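Local coordinates for protein PrgA (Enterococcus faecalis, PDB 6Z9K) that provides surface exclusion that protects the enterococcal cell against unwanted conjugation, and is represented here by its magnesium-bound CAP domain, at residues A[82-87]-A[187-192]; A[87-90]-A[94-97]. All coordinates share one frame; numbering follows the deposited sequence. Where two conformers were deposited one is given.

Contact 1: residues A[82-87]-A[187-192]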
loop_
_atom_site.group_PDB
_atom_site.type_symbol
_atom_site.label_atom_id
_atom_site.label_comp_id
_atom_site.label_asym_id
_atom_site.label_seq_id
_atom_site.Cartn_x
_atom_site.Cartn_y
_atom_site.Cartn_z
ATOM N N GLU A 82 4.530 -3.521 6.248
ATOM C CA GLU A 82 4.844 -4.915 6.677
ATOM C C GLU A 82 4.359 -5.875 5.606
ATOM O O GLU A 82 5.093 -6.832 5.265
ATOM C CB GLU A 82 4.165 -5.217 8.003
ATOM C CG GLU A 82 4.896 -4.638 9.213
ATOM C CD GLU A 82 4.180 -4.855 10.528
ATOM O OE1 GLU A 82 3.033 -5.320 10.504
ATOM O OE2 GLU A 82 4.783 -4.529 11.571
ATOM N N LEU A 83 3.118 -5.702 5.134
ATOM C CA LEU A 83 2.610 -6.649 4.126
ATOM C C LEU A 83 3.469 -6.585 2.863
ATOM O O LEU A 83 3.806 -7.667 2.298
ATOM C CB LEU A 83 1.159 -6.322 3.762
ATOM C CG LEU A 83 0.177 -6.480 4.909
ATOM C CD1 LEU A 83 -1.260 -6.171 4.420
ATOM C CD2 LEU A 83 0.255 -7.840 5.545
ATOM N N LEU A 84 3.776 -5.399 2.384
ATOM C CA LEU A 84 4.527 -5.271 1.127
ATOM C C LEU A 84 5.971 -5.752 1.309
ATOM O O LEU A 84 6.499 -6.408 0.394
ATOM C CB LEU A 84 4.444 -3.836 0.621
ATOM C CG LEU A 84 5.088 -3.606 -0.726
ATOM C CD1 LEU A 84 4.508 -4.522 -1.821
ATOM C CD2 LEU A 84 4.930 -2.134 -1.127
ATOM N N ASN A 85 6.592 -5.428 2.416
ATOM C CA ASN A 85 7.995 -5.833 2.685
ATOM C C ASN A 85 8.074 -7.363 2.757
ATOM O O ASN A 85 9.123 -7.914 2.382
ATOM C CB ASN A 85 8.573 -5.254 3.964
ATOM C CG ASN A 85 9.131 -3.863 3.774
ATOM O OD1 ASN A 85 9.393 -3.496 2.622
ATOM N ND2 ASN A 85 9.413 -3.173 4.891
ATOM N N ASP A 86 7.040 -8.026 3.234
ATOM C CA ASP A 86 7.045 -9.506 3.308
ATOM C C ASP A 86 7.235 -10.029 1.875
ATOM O O ASP A 86 8.050 -10.920 1.664
ATOM C CB ASP A 86 5.806 -9.976 4.046
ATOM C CG ASP A 86 5.637 -11.484 4.112
ATOM O OD1 ASP A 86 6.497 -12.101 4.717
ATOM O OD2 ASP A 86 4.646 -12.007 3.552
ATOM N N VAL A 87 6.497 -9.499 0.913
ATOM C CA VAL A 87 6.590 -9.934 -0.495
ATOM C C VAL A 87 7.952 -9.499 -1.025
ATOM O O VAL A 87 8.673 -10.272 -1.646
ATOM C CB VAL A 87 5.440 -9.317 -1.297
ATOM C CG1 VAL A 87 5.546 -9.588 -2.769
ATOM C CG2 VAL A 87 4.116 -9.797 -0.755
ATOM N N HIS A 187 4.435 -3.531 -11.091
ATOM C CA HIS A 187 5.815 -3.072 -11.326
ATOM C C HIS A 187 6.206 -2.006 -10.314
ATOM O O HIS A 187 7.338 -2.009 -9.805
ATOM C CB HIS A 187 5.954 -2.564 -12.768
ATOM C CG HIS A 187 5.665 -3.633 -13.760
ATOM N ND1 HIS A 187 5.368 -3.344 -15.076
ATOM C CD2 HIS A 187 5.548 -4.973 -13.610
ATOM C CE1 HIS A 187 5.110 -4.463 -15.710
ATOM N NE2 HIS A 187 5.231 -5.495 -14.843
ATOM N N SER A 188 5.272 -1.114 -9.990
ATOM C CA SER A 188 5.588 -0.041 -9.057
ATOM C C SER A 188 5.810 -0.543 -7.629
ATOM O O SER A 188 6.772 -0.139 -6.979
ATOM C CB SER A 188 4.502 0.995 -9.126
ATOM O OG SER A 188 4.831 2.037 -8.243
ATOM N N LEU A 189 4.879 -1.338 -7.120
ATOM C CA LEU A 189 4.962 -1.849 -5.739
ATOM C C LEU A 189 6.232 -2.697 -5.574
ATOM O O LEU A 189 6.786 -2.756 -4.464
ATOM C CB LEU A 189 3.706 -2.666 -5.435
ATOM C CG LEU A 189 2.394 -1.923 -5.299
ATOM C CD1 LEU A 189 1.293 -2.944 -5.097
ATOM C CD2 LEU A 189 2.426 -0.962 -4.121
ATOM N N LEU A 190 6.684 -3.357 -6.652
ATOM C CA LEU A 190 7.852 -4.236 -6.538
ATOM C C LEU A 190 9.056 -3.609 -7.215
ATOM O O LEU A 190 9.994 -4.332 -7.530
ATOM C CB LEU A 190 7.489 -5.602 -7.127
ATOM C CG LEU A 190 6.333 -6.312 -6.457
ATOM C CD1 LEU A 190 6.159 -7.702 -7.076
ATOM C CD2 LEU A 190 6.550 -6.463 -4.926
ATOM N N GLN A 191 9.109 -2.284 -7.335
ATOM C CA GLN A 191 10.266 -1.634 -8.010
ATOM C C GLN A 191 11.526 -1.754 -7.147
ATOM O O GLN A 191 11.473 -1.461 -5.954
ATOM C CB GLN A 191 9.922 -0.171 -8.298
ATOM C CG GLN A 191 11.006 0.517 -9.094
ATOM C CD GLN A 191 10.767 1.979 -9.353
ATOM O OE1 GLN A 191 10.331 2.344 -10.430
ATOM N NE2 GLN A 191 11.094 2.820 -8.389
ATOM N N ASP A 192 12.664 -2.199 -7.692
ATOM C CA ASP A 192 13.831 -2.355 -6.783
ATOM C C ASP A 192 14.388 -0.939 -6.535
ATOM O O ASP A 192 14.145 -0.003 -7.340
ATOM C CB ASP A 192 14.867 -3.405 -7.229
ATOM C CG ASP A 192 15.745 -4.027 -6.130
ATOM O OD1 ASP A 192 15.591 -3.736 -4.869
ATOM O OD2 ASP A 192 16.608 -4.870 -6.538
#
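Leu84 and Leu189 bring helix 70-90 and the last turn of helix 184-189 together with their CA atoms 7.7 Å apart, and one turn on along helix 70-90 the CA of Val87 lies 8.4 Å from that of Leu190, the first residue to leave helical backbone angles. Leu84 does most of the reaching. Its CG stands anti to the backbone N (chi1 -175°), which sends both methyls out from the helix toward the end of the other one. There both branches abut the carbonyl oxygen of Leu189, with CD1 and CD2 of Leu84 each 3.9 Å from Leu189 O. Leu84 CD2 also meets Leu189 CD2 at 4.1 Å, the two side chains crossing at a slant, while CD1 lies against Leu189 CB. Leu190 starts out differently: its CB bond neither faces helix 70-90 nor turns from it, and CD2 is the branch that comes back to the helix. Leu190 CD2 settles 3.9 Å from Val87 CG1, with the two side chains roughly perpendicular, and 4.2 Å from Leu84 CD1, so it rests against residues from successive turns. Leu171 and Met174 of helix 160-176 pack on Leu189, and Leu96 touches Leu84, extending the apolar cluster beyond the two segments. All four residues that touch here are buried, and no hydrogen bond crosses between the segments. The carbonyl of Leu189, although lined by the methyls of Leu84, is not left without a donor, since Arg88 NH1 bonds to it. The chemistry is therefore that of a modest hydrophobic seam held by methyl contacts, with the last helical carbonyl, Leu189 O, accepting a bond from an arginine of the very helix it packs against.

Contact 2: residues A[87-90]-A[94-97]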
loop_
_atom_site.group_PDB
_atom_site.type_symbol
_atom_site.label_atom_id
_atom_site.label_comp_id
_atom_site.label_asym_id
_atom_site.label_seq_id
_atom_site.Cartn_x
_atom_site.Cartn_y
_atom_site.Cartn_z
ATOM N N VAL A 87 6.497 -9.499 0.913
ATOM C CA VAL A 87 6.590 -9.934 -0.495
ATOM C C VAL A 87 7.952 -9.499 -1.025
ATOM O O VAL A 87 8.673 -10.272 -1.646
ATOM C CB VAL A 87 5.440 -9.317 -1.297
ATOM C CG1 VAL A 87 5.546 -9.588 -2.769
ATOM C CG2 VAL A 87 4.116 -9.797 -0.755
ATOM N N ARG A 88 8.333 -8.242 -0.788
ATOM C CA ARG A 88 9.595 -7.706 -1.362
ATOM C C ARG A 88 10.785 -8.525 -0.848
ATOM O O ARG A 88 11.683 -8.865 -1.677
ATOM C CB ARG A 88 9.724 -6.227 -1.017
ATOM C CG ARG A 88 8.772 -5.379 -1.841
ATOM C CD ARG A 88 8.890 -3.903 -1.558
ATOM N NE ARG A 88 10.182 -3.326 -1.925
ATOM C CZ ARG A 88 10.499 -2.777 -3.084
ATOM N NH1 ARG A 88 9.596 -2.560 -4.030
ATOM N NH2 ARG A 88 11.747 -2.416 -3.289
ATOM N N LYS A 89 10.805 -8.884 0.437
ATOM C CA LYS A 89 11.916 -9.651 1.018
ATOM C C LYS A 89 11.944 -11.038 0.338
ATOM O O LYS A 89 13.065 -11.531 -0.016
ATOM C CB LYS A 89 11.766 -9.789 2.532
ATOM C CG LYS A 89 12.951 -10.502 3.180
ATOM C CD LYS A 89 12.886 -10.436 4.665
ATOM C CE LYS A 89 14.196 -10.860 5.291
ATOM N NZ LYS A 89 14.042 -11.019 6.761
ATOM N N LYS A 90 10.802 -11.644 0.079
ATOM C CA LYS A 90 10.826 -12.998 -0.551
ATOM C C LYS A 90 11.446 -12.888 -1.942
ATOM O O LYS A 90 12.102 -13.853 -2.364
ATOM C CB LYS A 90 9.427 -13.592 -0.615
ATOM C CG LYS A 90 8.946 -14.040 0.762
ATOM C CD LYS A 90 7.518 -14.485 0.792
ATOM C CE LYS A 90 7.111 -15.044 2.151
ATOM N NZ LYS A 90 5.677 -15.446 2.121
ATOM N N SER A 94 14.760 -4.425 -2.136
ATOM C CA SER A 94 15.053 -3.544 -1.000
ATOM C C SER A 94 13.816 -3.454 -0.119
ATOM O O SER A 94 12.659 -3.455 -0.671
ATOM C CB SER A 94 15.501 -2.170 -1.512
ATOM O OG SER A 94 14.502 -1.625 -2.399
ATOM N N GLN A 95 14.019 -3.331 1.176
ATOM C CA GLN A 95 12.978 -3.258 2.222
ATOM C C GLN A 95 12.613 -1.794 2.444
ATOM O O GLN A 95 13.490 -0.945 2.342
ATOM C CB GLN A 95 13.511 -3.854 3.515
ATOM C CG GLN A 95 13.795 -5.333 3.410
ATOM C CD GLN A 95 12.527 -6.057 3.086
ATOM O OE1 GLN A 95 12.244 -6.294 1.908
ATOM N NE2 GLN A 95 11.751 -6.355 4.116
ATOM N N LEU A 96 11.362 -1.512 2.721
ATOM C CA LEU A 96 10.861 -0.123 2.834
ATOM C C LEU A 96 10.796 0.283 4.293
ATOM O O LEU A 96 10.427 -0.510 5.135
ATOM C CB LEU A 96 9.491 -0.009 2.167
ATOM C CG LEU A 96 9.401 -0.626 0.768
ATOM C CD1 LEU A 96 7.986 -0.722 0.278
ATOM C CD2 LEU A 96 10.216 0.133 -0.249
ATOM N N SER A 97 11.118 1.545 4.539
ATOM C CA SER A 97 10.986 2.220 5.836
ATOM C C SER A 97 9.653 2.942 5.873
ATOM O O SER A 97 9.102 3.204 4.787
ATOM C CB SER A 97 12.120 3.171 6.069
ATOM O OG SER A 97 12.121 4.244 5.141
#
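Arg88 grips the carbonyl oxygen of Ser94 side-on, with two nitrogens on one acceptor. The bond from Arg88 NE to Ser94 O is 2.8 Å long and nearly in line with the C=O (177° at the oxygen), whereas Arg88 NH2 reaches the same O at 3.0 Å from an oblique angle. The oxygen lies almost in the guanidinium plane. A bend at chi3 (65°) turns the end of the arginine to present this edge. NH2 adds a weak bond to Ser94 OG, whose stronger partner is Lys194 O. Leu96 closes over one guanidinium face: its CD2 sits above the plane near the rim, and its CD1 is 3.8 Å from Arg88 CD. The other side of the contact is looser. The Gln95 amide lies beside the backbone and CB of Lys89, its CD 3.8 Å from that CB, and the lysine then runs on, extended, away from the loop at an exposed position. Together these contacts fold the loop back on the last turn of helix 70-90, just ahead of strand 97-98, while Leu96 also packs on Thr81 of that helix and on Leu197 of strand 196-202.

Contacts 1 and 2 lie side by side on helix 70-90, their centres 6 Å apart, and share Val87. Arg88 ties them together: besides holding the 94-97 loop, it donates from Arg88 NH2 to Gln191 O at 2.8 Å, so the same guanidinium serves both partner segments. A second bridge runs from Leu96 N to Asn85 OD1, also 2.8 Å. Contact 1 is nearer the metal, with the Leu189 side chain about 9 Å from the magnesium ion and about 5 Å from that of its ligand His185; the Arg88 side chain is about 11 Å from that of His185. Contact 1 thus lies close to the metal site, while contact 2 is set back from it.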